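Local coordinates for protein TetR-like transcriptional regulator (PDB 3F1B) that probably binds cis-regulatory DNA as a TetR-family transcription factor, through a helix-turn-helix joined to an all-helical dimerisation core, at residues A22-F27 / I66-L71; L71-A76 / K107-L112; R93-F98 / L185-A190; E135-L140 / I159-A164. All blocks are in the same frame, centred on the assembly; numbering follows the deposited sequence.

Contact 1. Residues A22-F27 / I66-L71; sequences AAVDVF and IQREGL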
# COMPACT_ATOMS: atom_id res chain seq x y z
N ALA A 22 -1.16 21.37 9.91
CA ALA A 22 0.10 21.73 9.28
C ALA A 22 1.04 20.52 9.16
O ALA A 22 1.85 20.45 8.24
CB ALA A 22 0.77 22.82 10.10
N ALA A 23 0.94 19.60 10.12
CA ALA A 23 1.76 18.40 10.15
C ALA A 23 1.28 17.51 9.04
O ALA A 23 2.09 16.85 8.38
CB ALA A 23 1.60 17.68 11.47
N VAL A 24 -0.04 17.48 8.85
CA VAL A 24 -0.63 16.65 7.83
C VAL A 24 -0.07 17.08 6.46
O VAL A 24 0.50 16.24 5.72
CB VAL A 24 -2.17 16.64 7.91
CG1 VAL A 24 -2.77 15.97 6.70
CG2 VAL A 24 -2.60 15.82 9.07
N ASP A 25 -0.21 18.36 6.15
CA ASP A 25 0.45 18.99 5.00
C ASP A 25 1.85 18.47 4.77
O ASP A 25 2.12 17.72 3.82
CB ASP A 25 0.55 20.51 5.22
CG ASP A 25 -0.81 21.19 5.29
OD1 ASP A 25 -0.83 22.44 5.26
OD2 ASP A 25 -1.85 20.49 5.37
N VAL A 26 2.73 18.83 5.69
CA VAL A 26 4.13 18.52 5.53
C VAL A 26 4.36 17.01 5.42
O VAL A 26 5.19 16.57 4.61
CB VAL A 26 5.00 19.16 6.64
CG1 VAL A 26 6.45 19.14 6.23
CG2 VAL A 26 4.55 20.60 6.92
N PHE A 27 3.64 16.20 6.18
CA PHE A 27 3.85 14.76 6.08
C PHE A 27 3.39 14.21 4.72
O PHE A 27 4.05 13.35 4.13
CB PHE A 27 3.15 14.02 7.20
CG PHE A 27 3.88 14.03 8.50
CD1 PHE A 27 5.22 13.65 8.57
CD2 PHE A 27 3.18 14.36 9.69
CE1 PHE A 27 5.90 13.66 9.80
CE2 PHE A 27 3.81 14.37 10.92
CZ PHE A 27 5.20 14.01 10.98
N ILE A 66 -1.51 10.79 13.01
CA ILE A 66 -2.04 9.53 12.52
C ILE A 66 -3.30 9.16 13.29
O ILE A 66 -4.29 8.73 12.72
CB ILE A 66 -0.97 8.37 12.56
CG1 ILE A 66 0.02 8.54 11.41
CG2 ILE A 66 -1.62 6.97 12.50
CD1 ILE A 66 -0.35 7.81 10.17
N GLN A 67 -3.24 9.30 14.60
CA GLN A 67 -4.42 9.10 15.43
C GLN A 67 -5.64 9.92 14.95
O GLN A 67 -6.72 9.36 14.79
CB GLN A 67 -4.05 9.50 16.86
CG GLN A 67 -3.45 8.38 17.66
CD GLN A 67 -4.54 7.44 18.19
OE1 GLN A 67 -4.46 6.22 18.01
NE2 GLN A 67 -5.57 8.00 18.83
N ARG A 68 -5.46 11.24 14.73
CA ARG A 68 -6.52 12.12 14.33
C ARG A 68 -7.09 11.81 12.93
O ARG A 68 -8.31 11.71 12.76
CB ARG A 68 -6.09 13.58 14.39
CG ARG A 68 -7.31 14.52 14.24
CD ARG A 68 -6.98 16.00 14.22
NE ARG A 68 -6.38 16.32 12.94
CZ ARG A 68 -6.18 17.54 12.46
NH1 ARG A 68 -6.55 18.65 13.16
NH2 ARG A 68 -5.62 17.65 11.26
N GLU A 69 -6.24 11.71 11.91
CA GLU A 69 -6.76 11.34 10.59
C GLU A 69 -7.42 9.93 10.57
O GLU A 69 -8.47 9.74 9.92
CB GLU A 69 -5.65 11.48 9.54
CG GLU A 69 -4.95 12.87 9.61
CD GLU A 69 -5.94 14.04 9.69
OE1 GLU A 69 -7.05 13.95 9.16
OE2 GLU A 69 -5.62 15.09 10.28
N GLY A 70 -6.87 8.97 11.33
CA GLY A 70 -7.50 7.65 11.50
C GLY A 70 -8.93 7.75 12.03
O GLY A 70 -9.81 7.03 11.59
N LEU A 71 -9.14 8.66 12.97
CA LEU A 71 -10.45 8.91 13.53
C LEU A 71 -11.42 9.43 12.49
O LEU A 71 -12.58 9.01 12.48
CB LEU A 71 -10.38 9.93 14.65
CG LEU A 71 -10.43 9.49 16.09
CD1 LEU A 71 -9.76 10.59 17.01
CD2 LEU A 71 -11.88 9.25 16.46

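Contact 2. Residues L71-A76 / K107-L112; sequences LRFVEA and KSWMVL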
# COMPACT_ATOMS: atom_id res chain seq x y z
N LEU A 71 -9.14 8.66 12.97
CA LEU A 71 -10.45 8.91 13.53
C LEU A 71 -11.42 9.43 12.49
O LEU A 71 -12.58 9.01 12.48
CB LEU A 71 -10.38 9.93 14.65
CG LEU A 71 -10.43 9.49 16.09
CD1 LEU A 71 -9.76 10.59 17.01
CD2 LEU A 71 -11.88 9.25 16.46
N ARG A 72 -10.99 10.36 11.63
CA ARG A 72 -11.93 10.95 10.69
C ARG A 72 -12.26 9.86 9.71
O ARG A 72 -13.38 9.78 9.20
CB ARG A 72 -11.38 12.17 9.96
CG ARG A 72 -10.93 13.23 10.88
CD ARG A 72 -9.87 14.07 10.21
NE ARG A 72 -9.79 15.38 10.86
CZ ARG A 72 -9.13 16.42 10.37
NH1 ARG A 72 -9.15 17.57 11.05
NH2 ARG A 72 -8.44 16.33 9.21
N PHE A 73 -11.29 8.98 9.50
CA PHE A 73 -11.51 7.93 8.56
C PHE A 73 -12.60 6.96 9.02
O PHE A 73 -13.55 6.72 8.27
CB PHE A 73 -10.20 7.24 8.21
CG PHE A 73 -10.35 6.11 7.29
CD1 PHE A 73 -10.38 6.32 5.91
CD2 PHE A 73 -10.43 4.79 7.79
CE1 PHE A 73 -10.52 5.22 5.01
CE2 PHE A 73 -10.57 3.69 6.91
CZ PHE A 73 -10.62 3.91 5.51
N VAL A 74 -12.52 6.48 10.26
CA VAL A 74 -13.53 5.54 10.70
C VAL A 74 -14.89 6.21 10.90
O VAL A 74 -15.90 5.62 10.60
CB VAL A 74 -13.08 4.72 11.92
CG1 VAL A 74 -11.62 4.30 11.77
CG2 VAL A 74 -13.33 5.45 13.21
N GLU A 75 -14.90 7.45 11.35
CA GLU A 75 -16.14 8.24 11.42
C GLU A 75 -16.84 8.29 10.06
O GLU A 75 -18.05 8.16 9.97
CB GLU A 75 -15.86 9.65 11.92
CG GLU A 75 -15.00 9.64 13.16
CD GLU A 75 -14.70 11.04 13.71
OE1 GLU A 75 -14.19 11.91 12.96
OE2 GLU A 75 -14.97 11.27 14.92
N ALA A 76 -16.07 8.45 9.01
CA ALA A 76 -16.62 8.43 7.66
C ALA A 76 -17.31 7.11 7.27
O ALA A 76 -18.20 7.12 6.44
CB ALA A 76 -15.52 8.82 6.64
N LYS A 107 -5.04 14.75 1.73
CA LYS A 107 -3.79 14.86 2.43
C LYS A 107 -3.73 13.80 3.55
O LYS A 107 -2.67 13.21 3.84
CB LYS A 107 -3.63 16.30 2.90
CG LYS A 107 -3.21 17.27 1.78
CD LYS A 107 -4.05 18.58 1.69
CE LYS A 107 -5.05 18.62 0.46
NZ LYS A 107 -6.42 18.04 0.76
N SER A 108 -4.89 13.52 4.13
CA SER A 108 -4.95 12.68 5.28
C SER A 108 -5.04 11.25 4.85
O SER A 108 -4.56 10.36 5.57
CB SER A 108 -6.11 13.06 6.20
OG SER A 108 -7.22 13.54 5.45
N TRP A 109 -5.61 11.02 3.67
CA TRP A 109 -5.57 9.72 3.07
C TRP A 109 -4.15 9.32 2.75
O TRP A 109 -3.76 8.18 2.99
CB TRP A 109 -6.38 9.68 1.78
CG TRP A 109 -6.12 8.42 1.04
CD1 TRP A 109 -5.48 8.29 -0.16
CD2 TRP A 109 -6.46 7.06 1.47
NE1 TRP A 109 -5.41 6.94 -0.51
CE2 TRP A 109 -6.02 6.18 0.46
CE3 TRP A 109 -7.08 6.52 2.62
CZ2 TRP A 109 -6.17 4.78 0.55
CZ3 TRP A 109 -7.22 5.14 2.71
CH2 TRP A 109 -6.77 4.28 1.67
N MSE A 110 -3.36 10.26 2.25
CA MSE A 110 -1.96 9.99 1.98
C MSE A 110 -1.14 9.59 3.19
O MSE A 110 -0.35 8.62 3.12
CB MSE A 110 -1.30 11.17 1.29
CG MSE A 110 -1.69 11.24 -0.16
SE MSE A 110 -1.20 12.98 -0.86
CE MSE A 110 0.69 12.56 -1.23
N VAL A 111 -1.30 10.34 4.30
CA VAL A 111 -0.60 10.01 5.55
C VAL A 111 -1.03 8.58 5.99
O VAL A 111 -0.19 7.72 6.32
CB VAL A 111 -0.82 11.12 6.61
CG1 VAL A 111 -0.37 10.68 7.98
CG2 VAL A 111 -0.06 12.40 6.20
N LEU A 112 -2.33 8.32 5.88
CA LEU A 112 -2.90 7.08 6.38
C LEU A 112 -2.45 5.89 5.56
O LEU A 112 -1.96 4.90 6.09
CB LEU A 112 -4.41 7.16 6.36
CG LEU A 112 -5.15 7.42 7.66
CD1 LEU A 112 -4.34 7.95 8.83
CD2 LEU A 112 -6.34 8.28 7.38

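Contact 3. Residues R93-F98 / L185-A190; sequences RALEGF and LLESLA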
# COMPACT_ATOMS: atom_id res chain seq x y z
N ARG A 93 -22.61 1.84 1.70
CA ARG A 93 -22.44 3.07 2.50
C ARG A 93 -21.02 3.27 2.97
O ARG A 93 -20.57 4.42 3.11
CB ARG A 93 -23.38 3.11 3.67
CG ARG A 93 -24.80 3.22 3.26
CD ARG A 93 -25.62 3.51 4.49
NE ARG A 93 -27.00 3.76 4.11
CZ ARG A 93 -27.97 4.08 4.95
NH1 ARG A 93 -27.71 4.17 6.23
NH2 ARG A 93 -29.19 4.28 4.47
N ALA A 94 -20.31 2.16 3.18
CA ALA A 94 -18.94 2.19 3.60
C ALA A 94 -18.06 2.63 2.45
O ALA A 94 -17.14 3.42 2.63
CB ALA A 94 -18.50 0.82 4.13
N LEU A 95 -18.36 2.11 1.27
CA LEU A 95 -17.58 2.44 0.10
C LEU A 95 -17.75 3.90 -0.16
O LEU A 95 -16.79 4.63 -0.43
CB LEU A 95 -18.08 1.63 -1.10
CG LEU A 95 -17.52 0.24 -1.05
CD1 LEU A 95 -18.12 -0.53 -2.18
CD2 LEU A 95 -16.00 0.38 -1.19
N GLU A 96 -18.99 4.36 -0.08
CA GLU A 96 -19.22 5.76 -0.37
C GLU A 96 -18.66 6.70 0.67
O GLU A 96 -18.09 7.73 0.31
CB GLU A 96 -20.68 5.99 -0.69
CG GLU A 96 -20.93 5.34 -2.07
CD GLU A 96 -22.39 5.15 -2.44
OE1 GLU A 96 -23.25 5.78 -1.77
OE2 GLU A 96 -22.67 4.37 -3.40
N GLY A 97 -18.78 6.36 1.95
CA GLY A 97 -18.17 7.16 3.01
C GLY A 97 -16.63 7.23 2.92
O GLY A 97 -16.05 8.33 2.88
N PHE A 98 -15.99 6.06 2.84
CA PHE A 98 -14.56 5.93 2.55
C PHE A 98 -14.13 6.77 1.36
O PHE A 98 -13.16 7.54 1.46
CB PHE A 98 -14.22 4.46 2.29
CG PHE A 98 -12.90 4.21 1.68
CD1 PHE A 98 -11.75 4.83 2.16
CD2 PHE A 98 -12.77 3.28 0.67
CE1 PHE A 98 -10.54 4.58 1.62
CE2 PHE A 98 -11.55 3.00 0.12
CZ PHE A 98 -10.44 3.63 0.59
N LEU A 185 -17.61 0.50 -9.31
CA LEU A 185 -16.69 -0.55 -9.67
C LEU A 185 -16.42 -1.48 -8.50
O LEU A 185 -16.36 -2.71 -8.66
CB LEU A 185 -15.36 0.06 -10.12
CG LEU A 185 -14.30 -1.03 -10.33
CD1 LEU A 185 -14.82 -2.06 -11.34
CD2 LEU A 185 -12.98 -0.44 -10.79
N LEU A 186 -16.25 -0.90 -7.32
CA LEU A 186 -15.99 -1.69 -6.15
C LEU A 186 -17.20 -2.50 -5.70
O LEU A 186 -17.03 -3.59 -5.15
CB LEU A 186 -15.53 -0.77 -5.02
CG LEU A 186 -14.01 -0.52 -4.80
CD1 LEU A 186 -12.99 -1.20 -5.75
CD2 LEU A 186 -13.70 0.97 -4.56
N GLU A 187 -18.42 -1.99 -5.91
CA GLU A 187 -19.58 -2.76 -5.50
C GLU A 187 -19.66 -4.02 -6.35
O GLU A 187 -19.97 -5.10 -5.84
CB GLU A 187 -20.90 -2.00 -5.65
CG GLU A 187 -21.11 -0.86 -4.70
CD GLU A 187 -22.32 -0.03 -5.08
OE1 GLU A 187 -22.18 1.23 -5.23
OE2 GLU A 187 -23.42 -0.64 -5.24
N SER A 188 -19.42 -3.90 -7.66
CA SER A 188 -19.63 -5.07 -8.50
C SER A 188 -18.44 -6.06 -8.49
O SER A 188 -18.61 -7.26 -8.61
CB SER A 188 -20.04 -4.67 -9.92
OG SER A 188 -18.95 -4.08 -10.60
N LEU A 189 -17.24 -5.54 -8.32
CA LEU A 189 -16.11 -6.40 -8.03
C LEU A 189 -16.45 -7.31 -6.84
O LEU A 189 -16.10 -8.48 -6.82
CB LEU A 189 -14.92 -5.53 -7.70
CG LEU A 189 -13.58 -6.09 -7.29
CD1 LEU A 189 -12.58 -4.96 -7.44
CD2 LEU A 189 -13.55 -6.65 -5.85
N ALA A 190 -17.17 -6.76 -5.86
CA ALA A 190 -17.46 -7.46 -4.62
C ALA A 190 -18.56 -8.49 -4.81
O ALA A 190 -18.46 -9.61 -4.31
CB ALA A 190 -17.86 -6.47 -3.55

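Contact 4. Residues E135-L140 / I159-A164; sequences ELTAHL and IALVGA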
# COMPACT_ATOMS: atom_id res chain seq x y z
N GLU A 135 -11.45 -8.12 7.92
CA GLU A 135 -12.33 -8.95 8.72
C GLU A 135 -13.78 -8.47 8.75
O GLU A 135 -14.71 -9.26 8.68
CB GLU A 135 -11.78 -8.98 10.16
CG GLU A 135 -12.72 -9.58 11.21
CD GLU A 135 -12.10 -9.65 12.64
OE1 GLU A 135 -12.38 -10.63 13.36
OE2 GLU A 135 -11.37 -8.72 13.07
N LEU A 136 -13.99 -7.17 8.88
CA LEU A 136 -15.34 -6.64 8.82
C LEU A 136 -15.96 -6.88 7.43
O LEU A 136 -17.14 -7.18 7.32
CB LEU A 136 -15.35 -5.13 9.12
CG LEU A 136 -15.29 -4.81 10.63
CD1 LEU A 136 -14.73 -3.40 10.94
CD2 LEU A 136 -16.62 -5.13 11.42
N THR A 137 -15.15 -6.79 6.38
CA THR A 137 -15.65 -6.93 5.03
C THR A 137 -16.02 -8.36 4.72
O THR A 137 -16.99 -8.61 3.99
CB THR A 137 -14.55 -6.46 4.05
OG1 THR A 137 -14.29 -5.10 4.34
CG2 THR A 137 -14.98 -6.57 2.61
N ALA A 138 -15.20 -9.31 5.17
CA ALA A 138 -15.50 -10.73 4.97
C ALA A 138 -16.79 -11.12 5.64
O ALA A 138 -17.56 -11.89 5.07
CB ALA A 138 -14.40 -11.59 5.50
N HIS A 139 -17.01 -10.62 6.86
CA HIS A 139 -18.27 -10.86 7.58
C HIS A 139 -19.44 -10.32 6.79
O HIS A 139 -20.45 -10.99 6.67
CB HIS A 139 -18.30 -10.18 8.94
CG HIS A 139 -17.39 -10.76 9.98
ND1 HIS A 139 -17.11 -10.11 11.17
CD2 HIS A 139 -16.70 -11.93 10.02
CE1 HIS A 139 -16.31 -10.86 11.91
NE2 HIS A 139 -16.04 -11.96 11.24
N LEU A 140 -19.36 -9.11 6.25
CA LEU A 140 -20.55 -8.65 5.53
C LEU A 140 -20.72 -9.35 4.18
O LEU A 140 -21.86 -9.59 3.74
CB LEU A 140 -20.63 -7.15 5.43
CG LEU A 140 -19.87 -6.43 4.36
CD1 LEU A 140 -20.59 -6.59 2.98
CD2 LEU A 140 -19.82 -4.98 4.82
N ILE A 159 -10.07 -9.43 1.04
CA ILE A 159 -8.74 -8.87 0.94
C ILE A 159 -8.59 -8.24 -0.42
O ILE A 159 -8.07 -7.13 -0.54
CB ILE A 159 -7.67 -9.99 1.08
CG1 ILE A 159 -7.67 -10.56 2.51
CG2 ILE A 159 -6.28 -9.47 0.73
CD1 ILE A 159 -7.25 -12.12 2.63
N ALA A 160 -9.02 -8.96 -1.48
CA ALA A 160 -8.96 -8.39 -2.82
C ALA A 160 -9.77 -7.08 -2.95
O ALA A 160 -9.28 -6.14 -3.59
CB ALA A 160 -9.47 -9.38 -3.79
N LEU A 161 -11.00 -7.03 -2.40
CA LEU A 161 -11.85 -5.82 -2.39
C LEU A 161 -11.20 -4.64 -1.63
O LEU A 161 -11.32 -3.47 -2.01
CB LEU A 161 -13.19 -6.15 -1.71
CG LEU A 161 -14.54 -5.43 -2.04
CD1 LEU A 161 -15.40 -5.13 -0.82
CD2 LEU A 161 -14.50 -4.16 -3.00
N VAL A 162 -10.50 -4.93 -0.54
CA VAL A 162 -9.88 -3.85 0.24
C VAL A 162 -8.65 -3.30 -0.48
O VAL A 162 -8.41 -2.07 -0.52
CB VAL A 162 -9.51 -4.31 1.67
CG1 VAL A 162 -8.58 -3.28 2.39
CG2 VAL A 162 -10.82 -4.51 2.48
N GLY A 163 -7.87 -4.23 -1.04
CA GLY A 163 -6.75 -3.86 -1.84
C GLY A 163 -7.20 -3.04 -3.02
O GLY A 163 -6.56 -2.07 -3.36
N ALA A 164 -8.28 -3.45 -3.67
CA ALA A 164 -8.82 -2.71 -4.81
C ALA A 164 -9.30 -1.29 -4.39
O ALA A 164 -9.01 -0.34 -5.06
CB ALA A 164 -9.96 -3.51 -5.49

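Contact 1. Residues A22-F27 / I66-L71
Between segments 22-27 and 66-71 the nearest CA atoms are those of Val24 and Glu69, 8.6 Å apart, and both CB atoms turn toward the opposing segment. The contact is small and carried by one methyl, Val24 CG2, which lies 3.3 Å from Glu69 OE2 and also meets the aliphatic Glu69 CG at 3.8 Å. With CG1 anti to the backbone N (chi1 170°), the other branch of the valine faces the glutamate. Glu69 bends back at chi2, bringing its carboxylate to Arg68, which grips it side-on: NE and NH2 both donate to OE2, NH2 from 2.7 Å. A compact, branched valine suits this place because it lies against the ion pair without competing for it. Arg68 NH2 also bridges to Asp21, and Glu69 OE1 to Arg72, so the buried acid is held at both oxygens. With a leucine in place of Glu69, Arg68 and Arg72 would probably each lose a carboxylate partner and be left close together with less of their charge balanced. This is typical of TetR-type regulators: the first helix of the DNA-binding domain packs on the helix that follows the helix-turn-helix and leads into the core.

Contact 2. Residues L71-A76 / K107-L112
Leu112, which reaches across to Phe73, is fixed along its own helix by the backbone bond from Leu112 N to Ser108 O, 3.0 Å long; no hydrogen bond spans the two segments. What joins them is apolar. Phe73 lies nearest Trp109 by backbone, their CA atoms 8.3 Å apart, and it works at two levels. Near the root of the side chain, Phe73 CB meets the methyl Leu112 CD2 at 4.1 Å. Farther out, the ring carbon Phe73 CE1 touches Trp109 CZ3, on the benzo part of the indole, at 4.0 Å. The two aromatic side chains run side by side and point the same way; in each, CG is anti to its own backbone nitrogen (chi1 178° for Phe73, 169° for Trp109), which sends the ring out from its helix. Here helix 58-77, which leaves the DNA-binding domain, meets helix 106-115 of the C-terminal core, the kind of junction through which TetR regulators are generally thought to pass movements between their two domains. Large flat residues suit such a place, since they can bridge helices whose backbones stay well apart. Phe98 of helix 87-104 completes an aromatic cluster: it meets the Trp109 ring edge-to-face and stands steeply against the Phe73 ring. Tyr113 stacks on the indole as well. The polar end of the tryptophan, NE1, points to Asp170 of helix 153-173 through a weak hydrogen bond, while Ser108 OG is satisfied by the carbonyl of His105, just ahead of helix 106-115.

Contact 3. Residues R93-F98 / L185-A190
The carboxylates of Glu96 and Glu187 are the flat groups that meet here, their planes turned 58° from each other and their nearest oxygens, Glu96 OE2 and Glu187 OE1, 3.7 Å apart. Two acids this close would be expected to repel, and each may be somewhat harder to ionise as a result. Arg92 probably eases the strain, since it touches the Glu187 side chain and forms a long, weak ion pair with Glu96 OE1. Both glutamates extend beyond CG, which carries their carboxylates to the partly exposed margin, where solvent can probably help to offset the repulsion, while the aliphatic stem of Glu187 covers Leu95. Farther into the interface, Leu95 lies between the two segments. Its CD1 is 3.9 Å from Leu186 CB and equally far from Glu187 CG, so one methyl rests on a leucine root and on the greasy stem of an acid. The second methyl, Leu95 CD2, sits 4.1 Å from Leu186 CD2. With CG anti to the carbonyl carbon (chi1 -80°), the leucine sends both branches into the interface. Were an alanine to stand at Leu95, Leu186 and the stem of Glu187 would probably lose their apolar cover from segment 93-98, opening a gap between the two segments. The short helical segments approach to 10.5 Å between axes and run roughly antiparallel at 146°. The last two helices, 153-173 and 179-196, both meet the second subunit, consistent with the four-helix-bundle dimer interface usual in the TetR family.

Contact 4. Residues E135-L140 / I159-A164
Thr137 of helix 126-143 touches both Leu161 and Val162 of helix 153-173, a helix-to-helix contact inside the all-helical C-terminal core of a TetR-type regulator. Its two branches divide the work. The methyl Thr137 CG2 meets Leu161 CD1 at 3.7 Å, while the hydroxyl oxygen, Thr137 OG1, lies 4.0 Å from Val162 CG2. The torsion that achieves this places CG2 anti to the backbone nitrogen and OG1 beside it (chi1 -61°). The side chains cross obliquely, and the nearest CA pair, Thr137 and Val162, is 8.1 Å apart. A small branched residue suits such spacing: it offers a methyl to the leucine, and its hydroxyl needs no partner on the opposing apolar surface, for Thr137 OG1 is hydrogen-bonded to the carbonyl of Leu133, one turn back in its own helix, which steadies the rotation of the side chain. On the other helix Leu161 is backed by Leu189 and Ala190 of helix 179-196 and by Leu91 of helix 87-104. Val162 also meets Ile134, which comes from the same helix as Thr137. Farther out, the far side of segment 159-164 faces the second subunit, where Ala160 packs on Leu185 and Ala164 on Ala160 of that chain; small residues there let the helices of the dimer come close. The backbone that carries Leu161 and Val162 is helical, with Gly163 N donating to Ile159 O at 2.9 Å.

The four contacts form a path from the DNA-binding end to the dimer interface. Contacts 1 and 2 share Leu71 on helix 58-77, with centres about 8 Å apart, and touch where Glu69 OE1 lies 3.2 Å from Ser108 CB. Contact 2 passes the path on to contact 3 through Phe98, although their centres are about 17 Å apart. Contacts 3 and 4, centres about 10 Å apart, interlock where Ala190 CB meets Leu161 CG at 3.8 Å, and both reach the second subunit. Contact 1 is remote from these two, about 24 and 25 Å away centre to centre, on the opposite side of the chain's centre.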